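Local coordinates for malonyl CoA-acyl carrier protein transacylase (Clostridium perfringens, PDB 3PTW) that probably transfers the malonyl group from malonyl-CoA to acyl carrier protein, the step that supplies extender units for fatty acid synthesis, at residues I145-V155 / E171-I182; V155-P163 / V249-N257. All coordinates share one frame; numbering follows the deposited sequence.

In the fold
Interaction 1 joins helices 139-149 and 172-184 and ends at V155, where strand 155-162 of interaction 2, an edge strand of the four-stranded antiparallel sheet, begins; the centres of interactions 1 and 2 are about 17 Å apart. Interaction 1 belongs to the periphery, its centre about 26 Å from that of the chain: two helices pack by side-chain shape, with small residues and aliphatic groups inside, rings toward the surface and two hydrogen bonds at one end. Interaction 2 lies deeper, its centre about 12 Å from that of the chain, where backbone hydrogen bonds tie the strand to the loop leading into helix 255-264. Near the junction, I146 packs against G157 through CD1.

Interaction 1: residues I145-V155 / E171-I182; sequences IIEKSSPYGIV and ELVALEKAMEFI
S149 drops as a knob into a hole formed by A174, K177, A178 and F181, the central fit of a helix-helix packing in the smaller, ferredoxin-like subdomain of the acyltransferase fold. The helical segments 145-149 and 172-182 run at 129° to each other with their axes 9.0 Å apart and the small side chains of A174 and A178 at the interface. S149 OG turns back to its own helix and donates to I145 O at 2.9 Å, above the carbonyl plane. That oxygen also accepts from S149 N. The hydroxyl thus has a partner within its own helix although it is pressed against A178 and the edge of the F181 ring.

On one side of the knob, I145 sends CG2 to A178 CB and CD1 to F181 CB, while its CG1 meets I182 CG1 as the two isoleucine side chains cross at about a right angle. K148 CB sits over one face of the F181 ring, offset toward its rim. At the more exposed border the K177 chain, bent at chi2 and chi3, crosses the Y152 ring and places CD over the centre of one face, 3.5 Å from the centroid. Its NZ is farther off, at most a weak cation-pi partner.

A174 CB fills the hollow beneath the turn after the helix, 3.4 Å from G153 O. Here G153, at a phi of 128°, brings its bare CA to 3.3 Å from E171 OE1. V155 CG2 packs on L175 CD1. Finally, E171, the N-cap residue of helix 172-184, is paired twice with I154: E171 N donates to I154 O at 2.8 Å, and I154 N reaches E171 OE1 on its anti side and somewhat out of the carboxylate plane at 2.7 Å, nearly straight at 171°.

Interaction 2: residues V155-P163 / V249-N257; sequences VEGANYNSP and VKKPVLFIN
A158 and Y160 make three backbone hydrogen bonds with V253 and I256. V253 N donates to A158 O at 2.9 Å, an almost straight bond (174°) although the donor stands above the carbonyl plane, and V253 O accepts from Y160 N at 2.9 Å. Both polar backbone atoms of V253 are thus used in the single bridge that pairs it with N159. The third bond goes to the start of a helix: Y160 O accepts from I256 N, in the first turn of helix 255-264, at 2.8 Å. F255 N also lies close to Y160 O, but its angle is poor and its weak bond goes to V253 O, across the inverse gamma turn centred on L254.

Side chains close around these bonds. P252 CB meets the edge of the Y160 ring, and L254 CD1 touches the same ring at CD2, both lying alongside the tyrosine. I256 CG2, lodged between the backbone N and the carbonyl carbon, is thereby brought against Y160 CB at 3.9 Å, while CD1 reaches the start of P163. N161 OD1, buried here beside F255 CB, has no hydrogen-bonding partner in the model.

At the E156 end of the strand segment a water links the two sides, donating to K250 O at 2.7 Å and to E156 OE1, and accepting from K251 NZ. E156 OE1 also accepts from S201 N, and K250 NZ is bonded to Q204.

The V253 side chain also touches H199 and the turn holding G89, S91 and G93, probably the nucleophile elbow of this family. A strand of the small subdomain held against a loop of the large one beside that elbow is consistent with the active-site cleft between the two subdomains of malonyl-CoA:ACP transacylases.

Interaction 1: residues I145-V155 / E171-I182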
loop_
_atom_site.group_PDB
_atom_site.type_symbol
_atom_site.label_atom_id
_atom_site.label_comp_id
_atom_site.label_asym_id
_atom_site.label_seq_id
_atom_site.Cartn_x
_atom_site.Cartn_y
_atom_site.Cartn_z
ATOM N N ILE A 145 3.826 -23.082 -11.100
ATOM C CA ILE A 145 2.895 -22.471 -12.060
ATOM C C ILE A 145 3.578 -21.466 -12.999
ATOM O O ILE A 145 3.426 -21.553 -14.227
ATOM C CB ILE A 145 1.713 -21.753 -11.338
ATOM C CG1 ILE A 145 0.936 -22.732 -10.441
ATOM C CG2 ILE A 145 0.814 -21.023 -12.348
ATOM C CD1 ILE A 145 0.324 -23.938 -11.128
ATOM N N ILE A 146 4.318 -20.522 -12.409
ATOM C CA ILE A 146 5.100 -19.543 -13.167
ATOM C C ILE A 146 6.002 -20.265 -14.192
ATOM O O ILE A 146 6.035 -19.897 -15.358
ATOM C CB ILE A 146 5.909 -18.598 -12.224
ATOM C CG1 ILE A 146 4.976 -17.558 -11.595
ATOM C CG2 ILE A 146 7.055 -17.899 -12.973
ATOM C CD1 ILE A 146 5.479 -16.964 -10.300
ATOM N N GLU A 147 6.671 -21.322 -13.749
ATOM C CA GLU A 147 7.520 -22.156 -14.596
ATOM C C GLU A 147 6.773 -22.693 -15.813
ATOM O O GLU A 147 7.243 -22.568 -16.942
ATOM C CB GLU A 147 8.095 -23.305 -13.753
ATOM C CG GLU A 147 8.550 -24.544 -14.519
ATOM C CD GLU A 147 10.033 -24.535 -14.839
ATOM O OE1 GLU A 147 10.586 -25.648 -15.046
ATOM O OE2 GLU A 147 10.652 -23.438 -14.879
ATOM N N LYS A 148 5.604 -23.280 -15.579
ATOM C CA LYS A 148 4.831 -23.889 -16.649
ATOM C C LYS A 148 4.236 -22.861 -17.592
ATOM O O LYS A 148 4.007 -23.165 -18.768
ATOM C CB LYS A 148 3.698 -24.735 -16.075
ATOM C CG LYS A 148 4.128 -26.039 -15.461
ATOM C CD LYS A 148 2.963 -26.626 -14.690
ATOM C CE LYS A 148 3.086 -28.126 -14.547
ATOM N NZ LYS A 148 1.855 -28.647 -13.911
ATOM N N SER A 149 3.987 -21.655 -17.079
ATOM C CA SER A 149 3.249 -20.631 -17.823
ATOM C C SER A 149 4.158 -19.701 -18.620
ATOM O O SER A 149 3.694 -19.037 -19.540
ATOM C CB SER A 149 2.357 -19.796 -16.884
ATOM O OG SER A 149 1.488 -20.606 -16.111
ATOM N N SER A 150 5.447 -19.665 -18.276
ATOM C CA SER A 150 6.380 -18.702 -18.875
ATOM C C SER A 150 6.669 -18.874 -20.378
ATOM O O SER A 150 6.992 -17.897 -21.039
ATOM C CB SER A 150 7.676 -18.624 -18.067
ATOM O OG SER A 150 7.467 -17.853 -16.896
ATOM N N PRO A 151 6.545 -20.102 -20.922
ATOM C CA PRO A 151 6.655 -20.209 -22.385
ATOM C C PRO A 151 5.518 -19.508 -23.149
ATOM O O PRO A 151 5.623 -19.318 -24.354
ATOM C CB PRO A 151 6.606 -21.724 -22.641
ATOM C CG PRO A 151 7.006 -22.353 -21.339
ATOM C CD PRO A 151 6.477 -21.425 -20.277
ATOM N N TYR A 152 4.446 -19.127 -22.452
ATOM C CA TYR A 152 3.289 -18.507 -23.101
ATOM C C TYR A 152 3.355 -16.999 -22.984
ATOM O O TYR A 152 2.492 -16.277 -23.501
ATOM C CB TYR A 152 1.979 -19.055 -22.528
ATOM C CG TYR A 152 1.798 -20.531 -22.790
ATOM C CD1 TYR A 152 1.346 -20.990 -24.036
ATOM C CD2 TYR A 152 2.100 -21.477 -21.807
ATOM C CE1 TYR A 152 1.185 -22.349 -24.291
ATOM C CE2 TYR A 152 1.944 -22.851 -22.053
ATOM C CZ TYR A 152 1.486 -23.275 -23.292
ATOM O OH TYR A 152 1.324 -24.620 -23.546
ATOM N N GLY A 153 4.397 -16.529 -22.312
ATOM C CA GLY A 153 4.594 -15.107 -22.092
ATOM C C GLY A 153 4.826 -14.798 -20.630
ATOM O O GLY A 153 4.874 -15.711 -19.791
ATOM N N ILE A 154 4.947 -13.504 -20.327
ATOM C CA ILE A 154 5.369 -13.051 -19.000
ATOM C C ILE A 154 4.358 -13.303 -17.887
ATOM O O ILE A 154 3.235 -12.788 -17.905
ATOM C CB ILE A 154 5.793 -11.559 -19.015
ATOM C CG1 ILE A 154 7.126 -11.411 -19.773
ATOM C CG2 ILE A 154 5.877 -10.996 -17.572
ATOM C CD1 ILE A 154 7.444 -10.004 -20.217
ATOM N N VAL A 155 4.776 -14.107 -16.915
ATOM C CA VAL A 155 4.045 -14.241 -15.657
ATOM C C VAL A 155 5.040 -14.296 -14.491
ATOM O O VAL A 155 6.026 -15.042 -14.517
ATOM C CB VAL A 155 3.055 -15.445 -15.684
ATOM C CG1 VAL A 155 3.699 -16.656 -16.333
ATOM C CG2 VAL A 155 2.510 -15.767 -14.302
ATOM N N GLU A 171 1.383 -10.957 -18.874
ATOM C CA GLU A 171 0.561 -10.872 -20.077
ATOM C C GLU A 171 -0.684 -11.718 -19.928
ATOM O O GLU A 171 -0.617 -12.839 -19.436
ATOM C CB GLU A 171 1.338 -11.319 -21.308
ATOM C CG GLU A 171 2.629 -10.572 -21.495
ATOM C CD GLU A 171 3.392 -11.097 -22.656
ATOM O OE1 GLU A 171 4.378 -11.832 -22.434
ATOM O OE2 GLU A 171 2.981 -10.819 -23.795
ATOM N N LEU A 172 -1.811 -11.157 -20.368
ATOM C CA LEU A 172 -3.121 -11.793 -20.241
ATOM C C LEU A 172 -3.152 -13.169 -20.861
ATOM O O LEU A 172 -3.744 -14.095 -20.318
ATOM C CB LEU A 172 -4.201 -10.931 -20.901
ATOM C CG LEU A 172 -4.611 -9.665 -20.150
ATOM C CD1 LEU A 172 -5.793 -9.035 -20.836
ATOM C CD2 LEU A 172 -4.938 -9.962 -18.687
ATOM N N VAL A 173 -2.489 -13.302 -22.000
ATOM C CA VAL A 173 -2.472 -14.551 -22.707
ATOM C C VAL A 173 -1.738 -15.637 -21.889
ATOM O O VAL A 173 -2.183 -16.789 -21.837
ATOM C CB VAL A 173 -1.944 -14.319 -24.166
ATOM C CG1 VAL A 173 -0.447 -14.573 -24.285
ATOM C CG2 VAL A 173 -2.738 -15.118 -25.149
ATOM N N ALA A 174 -0.656 -15.256 -21.204
ATOM C CA ALA A 174 0.074 -16.190 -20.329
ATOM C C ALA A 174 -0.662 -16.425 -19.012
ATOM O O ALA A 174 -0.683 -17.545 -18.495
ATOM C CB ALA A 174 1.486 -15.697 -20.068
ATOM N N LEU A 175 -1.274 -15.362 -18.491
ATOM C CA LEU A 175 -2.084 -15.426 -17.268
ATOM C C LEU A 175 -3.245 -16.413 -17.407
ATOM O O LEU A 175 -3.596 -17.110 -16.461
ATOM C CB LEU A 175 -2.621 -14.041 -16.920
ATOM C CG LEU A 175 -2.017 -13.211 -15.788
ATOM C CD1 LEU A 175 -0.613 -13.648 -15.331
ATOM C CD2 LEU A 175 -2.065 -11.747 -16.122
ATOM N N GLU A 176 -3.825 -16.468 -18.601
ATOM C CA GLU A 176 -4.892 -17.404 -18.904
ATOM C C GLU A 176 -4.404 -18.837 -18.751
ATOM O O GLU A 176 -5.122 -19.683 -18.230
ATOM C CB GLU A 176 -5.387 -17.189 -20.335
ATOM C CG GLU A 176 -6.881 -17.018 -20.431
ATOM C CD GLU A 176 -7.282 -15.564 -20.600
ATOM O OE1 GLU A 176 -7.194 -14.801 -19.607
ATOM O OE2 GLU A 176 -7.691 -15.188 -21.728
ATOM N N LYS A 177 -3.192 -19.118 -19.219
ATOM C CA LYS A 177 -2.632 -20.462 -19.063
ATOM C C LYS A 177 -2.332 -20.809 -17.593
ATOM O O LYS A 177 -2.581 -21.936 -17.148
ATOM C CB LYS A 177 -1.397 -20.650 -19.947
ATOM C CG LYS A 177 -1.304 -22.043 -20.565
ATOM C CD LYS A 177 -1.710 -22.082 -22.041
ATOM C CE LYS A 177 -3.162 -21.685 -22.280
ATOM N NZ LYS A 177 -3.328 -21.190 -23.672
ATOM N N ALA A 178 -1.819 -19.826 -16.849
ATOM C CA ALA A 178 -1.521 -19.982 -15.426
ATOM C C ALA A 178 -2.767 -20.378 -14.641
ATOM O O ALA A 178 -2.709 -21.274 -13.791
ATOM C CB ALA A 178 -0.917 -18.700 -14.863
ATOM N N MET A 179 -3.880 -19.705 -14.947
ATOM C CA MET A 179 -5.184 -20.003 -14.346
ATOM C C MET A 179 -5.608 -21.453 -14.589
ATOM O O MET A 179 -6.070 -22.116 -13.656
ATOM C CB MET A 179 -6.249 -19.039 -14.877
ATOM C CG MET A 179 -6.107 -17.588 -14.387
ATOM S SD MET A 179 -7.319 -16.493 -15.179
ATOM C CE MET A 179 -8.852 -17.268 -14.606
ATOM N N GLU A 180 -5.446 -21.932 -15.828
ATOM C CA GLU A 180 -5.644 -23.348 -16.171
ATOM C C GLU A 180 -4.779 -24.241 -15.286
ATOM O O GLU A 180 -5.297 -25.152 -14.649
ATOM C CB GLU A 180 -5.317 -23.645 -17.650
ATOM C CG GLU A 180 -6.346 -23.176 -18.676
ATOM C CD GLU A 180 -5.949 -23.517 -20.117
ATOM O OE1 GLU A 180 -6.344 -22.765 -21.040
ATOM O OE2 GLU A 180 -5.243 -24.525 -20.337
ATOM N N PHE A 181 -3.472 -23.974 -15.247
ATOM C CA PHE A 181 -2.532 -24.768 -14.445
ATOM C C PHE A 181 -2.854 -24.750 -12.942
ATOM O O PHE A 181 -2.731 -25.780 -12.262
ATOM C CB PHE A 181 -1.071 -24.337 -14.679
ATOM C CG PHE A 181 -0.557 -24.613 -16.069
ATOM C CD1 PHE A 181 0.081 -23.614 -16.793
ATOM C CD2 PHE A 181 -0.707 -25.871 -16.658
ATOM C CE1 PHE A 181 0.563 -23.853 -18.090
ATOM C CE2 PHE A 181 -0.228 -26.129 -17.959
ATOM C CZ PHE A 181 0.407 -25.112 -18.674
ATOM N N ILE A 182 -3.276 -23.595 -12.431
ATOM C CA ILE A 182 -3.651 -23.475 -11.015
ATOM C C ILE A 182 -4.824 -24.410 -10.677
ATOM O O ILE A 182 -4.788 -25.126 -9.667
ATOM C CB ILE A 182 -3.931 -21.996 -10.616
ATOM C CG1 ILE A 182 -2.613 -21.235 -10.516
ATOM C CG2 ILE A 182 -4.656 -21.886 -9.276
ATOM C CD1 ILE A 182 -2.728 -19.765 -10.771
#

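Interaction 2: residues V155-P163 / V249-N257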
loop_
_atom_site.group_PDB
_atom_site.type_symbol
_atom_site.label_atom_id
_atom_site.label_comp_id
_atom_site.label_asym_id
_atom_site.label_seq_id
_atom_site.Cartn_x
_atom_site.Cartn_y
_atom_site.Cartn_z
ATOM N N VAL A 155 4.776 -14.107 -16.915
ATOM C CA VAL A 155 4.045 -14.241 -15.657
ATOM C C VAL A 155 5.040 -14.296 -14.491
ATOM O O VAL A 155 6.026 -15.042 -14.517
ATOM C CB VAL A 155 3.055 -15.445 -15.684
ATOM C CG1 VAL A 155 3.699 -16.656 -16.333
ATOM C CG2 VAL A 155 2.510 -15.767 -14.302
ATOM N N GLU A 156 4.772 -13.475 -13.484
ATOM C CA GLU A 156 5.660 -13.295 -12.352
ATOM C C GLU A 156 4.805 -13.107 -11.094
ATOM O O GLU A 156 3.633 -12.717 -11.187
ATOM C CB GLU A 156 6.560 -12.058 -12.588
ATOM C CG GLU A 156 7.477 -12.139 -13.844
ATOM C CD GLU A 156 8.349 -10.894 -14.066
ATOM O OE1 GLU A 156 8.221 -9.911 -13.299
ATOM O OE2 GLU A 156 9.167 -10.891 -15.019
ATOM N N GLY A 157 5.371 -13.412 -9.923
ATOM C CA GLY A 157 4.708 -13.081 -8.658
ATOM C C GLY A 157 4.615 -11.565 -8.519
ATOM O O GLY A 157 5.566 -10.855 -8.851
ATOM N N ALA A 158 3.465 -11.073 -8.054
ATOM C CA ALA A 158 3.200 -9.629 -7.948
ATOM C C ALA A 158 2.932 -9.189 -6.492
ATOM O O ALA A 158 3.385 -8.118 -6.062
ATOM C CB ALA A 158 2.017 -9.223 -8.874
ATOM N N ASN A 159 2.198 -10.019 -5.753
ATOM C CA ASN A 159 1.917 -9.773 -4.336
ATOM C C ASN A 159 1.973 -11.058 -3.531
ATOM O O ASN A 159 1.557 -12.112 -4.008
ATOM C CB ASN A 159 0.542 -9.127 -4.152
ATOM C CG ASN A 159 0.374 -7.862 -4.969
ATOM O OD1 ASN A 159 0.539 -6.775 -4.461
ATOM N ND2 ASN A 159 0.056 -8.007 -6.250
ATOM N N TYR A 160 2.511 -10.965 -2.324
ATOM C CA TYR A 160 2.492 -12.057 -1.348
ATOM C C TYR A 160 1.882 -11.448 -0.088
ATOM O O TYR A 160 2.556 -10.796 0.699
ATOM C CB TYR A 160 3.900 -12.641 -1.121
ATOM C CG TYR A 160 4.424 -13.308 -2.368
ATOM C CD1 TYR A 160 4.178 -14.672 -2.611
ATOM C CD2 TYR A 160 5.111 -12.573 -3.347
ATOM C CE1 TYR A 160 4.629 -15.292 -3.788
ATOM C CE2 TYR A 160 5.560 -13.186 -4.523
ATOM C CZ TYR A 160 5.311 -14.543 -4.728
ATOM O OH TYR A 160 5.741 -15.155 -5.875
ATOM N N ASN A 161 0.578 -11.630 0.059
ATOM C CA ASN A 161 -0.184 -10.864 1.032
ATOM C C ASN A 161 -0.447 -11.581 2.343
ATOM O O ASN A 161 -0.468 -10.940 3.396
ATOM C CB ASN A 161 -1.480 -10.347 0.406
ATOM C CG ASN A 161 -1.226 -9.375 -0.750
ATOM O OD1 ASN A 161 -0.276 -8.592 -0.728
ATOM N ND2 ASN A 161 -2.077 -9.421 -1.748
ATOM N N SER A 162 -0.656 -12.901 2.272
ATOM C CA SER A 162 -0.920 -13.731 3.450
ATOM C C SER A 162 -0.893 -15.208 3.023
ATOM O O SER A 162 -0.843 -15.475 1.828
ATOM C CB SER A 162 -2.264 -13.347 4.095
ATOM O OG SER A 162 -3.349 -14.012 3.480
ATOM N N PRO A 163 -0.929 -16.172 3.986
ATOM C CA PRO A 163 -0.913 -17.609 3.609
ATOM C C PRO A 163 -2.105 -17.956 2.716
ATOM O O PRO A 163 -3.251 -17.688 3.084
ATOM C CB PRO A 163 -1.053 -18.347 4.952
ATOM C CG PRO A 163 -0.773 -17.319 6.016
ATOM C CD PRO A 163 -1.155 -15.985 5.431
ATOM N N VAL A 249 7.608 -0.948 -8.118
ATOM C CA VAL A 249 6.533 -1.014 -9.116
ATOM C C VAL A 249 6.694 -2.211 -10.075
ATOM O O VAL A 249 5.736 -2.658 -10.692
ATOM C CB VAL A 249 6.373 0.320 -9.913
ATOM C CG1 VAL A 249 6.314 1.517 -8.958
ATOM C CG2 VAL A 249 7.500 0.498 -10.939
ATOM N N LYS A 250 7.895 -2.750 -10.170
ATOM C CA LYS A 250 8.158 -3.807 -11.160
ATOM C C LYS A 250 8.552 -5.166 -10.554
ATOM O O LYS A 250 8.792 -6.111 -11.302
ATOM C CB LYS A 250 9.214 -3.344 -12.157
ATOM C CG LYS A 250 10.547 -2.993 -11.513
ATOM C CD LYS A 250 11.677 -3.250 -12.469
ATOM C CE LYS A 250 12.890 -2.435 -12.102
ATOM N NZ LYS A 250 14.010 -2.817 -12.982
ATOM N N LYS A 251 8.593 -5.235 -9.213
ATOM C CA LYS A 251 8.970 -6.426 -8.435
ATOM C C LYS A 251 7.847 -6.841 -7.466
ATOM O O LYS A 251 6.967 -6.043 -7.173
ATOM C CB LYS A 251 10.250 -6.156 -7.621
ATOM C CG LYS A 251 11.546 -6.063 -8.431
ATOM C CD LYS A 251 11.697 -7.285 -9.282
ATOM C CE LYS A 251 12.912 -7.254 -10.203
ATOM N NZ LYS A 251 12.932 -8.605 -10.839
ATOM N N PRO A 252 7.903 -8.080 -6.936
ATOM C CA PRO A 252 6.912 -8.568 -5.995
ATOM C C PRO A 252 6.787 -7.700 -4.736
ATOM O O PRO A 252 7.796 -7.248 -4.190
ATOM C CB PRO A 252 7.467 -9.957 -5.605
ATOM C CG PRO A 252 8.211 -10.393 -6.803
ATOM C CD PRO A 252 8.871 -9.138 -7.293
ATOM N N VAL A 253 5.552 -7.496 -4.287
ATOM C CA VAL A 253 5.274 -6.888 -2.979
ATOM C C VAL A 253 5.292 -7.977 -1.907
ATOM O O VAL A 253 4.342 -8.756 -1.769
ATOM C CB VAL A 253 3.932 -6.132 -2.975
ATOM C CG1 VAL A 253 3.650 -5.502 -1.604
ATOM C CG2 VAL A 253 3.943 -5.060 -4.050
ATOM N N LEU A 254 6.386 -8.035 -1.153
ATOM C CA LEU A 254 6.525 -9.016 -0.094
ATOM C C LEU A 254 5.833 -8.533 1.187
ATOM O O LEU A 254 6.478 -8.410 2.240
ATOM C CB LEU A 254 8.011 -9.319 0.140
ATOM C CG LEU A 254 8.715 -10.352 -0.748
ATOM C CD1 LEU A 254 8.060 -10.563 -2.091
ATOM C CD2 LEU A 254 10.193 -10.061 -0.938
ATOM N N PHE A 255 4.528 -8.248 1.096
ATOM C CA PHE A 255 3.763 -7.776 2.270
ATOM C C PHE A 255 3.783 -8.733 3.450
ATOM O O PHE A 255 3.914 -8.292 4.602
ATOM C CB PHE A 255 2.306 -7.445 1.940
ATOM C CG PHE A 255 1.547 -6.814 3.111
ATOM C CD1 PHE A 255 1.752 -5.471 3.448
ATOM C CD2 PHE A 255 0.636 -7.559 3.858
ATOM C CE1 PHE A 255 1.059 -4.878 4.517
ATOM C CE2 PHE A 255 -0.065 -6.976 4.929
ATOM C CZ PHE A 255 0.144 -5.633 5.252
ATOM N N ILE A 256 3.626 -10.032 3.180
ATOM C CA ILE A 256 3.641 -11.018 4.265
ATOM C C ILE A 256 4.970 -10.977 5.033
ATOM O O ILE A 256 4.971 -10.999 6.270
ATOM C CB ILE A 256 3.252 -12.473 3.818
ATOM C CG1 ILE A 256 3.219 -13.415 5.037
ATOM C CG2 ILE A 256 4.206 -13.012 2.756
ATOM C CD1 ILE A 256 2.780 -14.842 4.745
ATOM N N ASN A 257 6.086 -10.889 4.309
ATOM C CA ASN A 257 7.404 -10.831 4.947
ATOM C C ASN A 257 7.550 -9.561 5.802
ATOM O O ASN A 257 8.109 -9.600 6.915
ATOM C CB ASN A 257 8.526 -10.909 3.912
ATOM C CG ASN A 257 8.355 -12.069 2.930
ATOM O OD1 ASN A 257 7.448 -12.081 2.086
ATOM N ND2 ASN A 257 9.244 -13.034 3.025
HETATM O O HOH W 1 10.532 -7.853 -12.441
#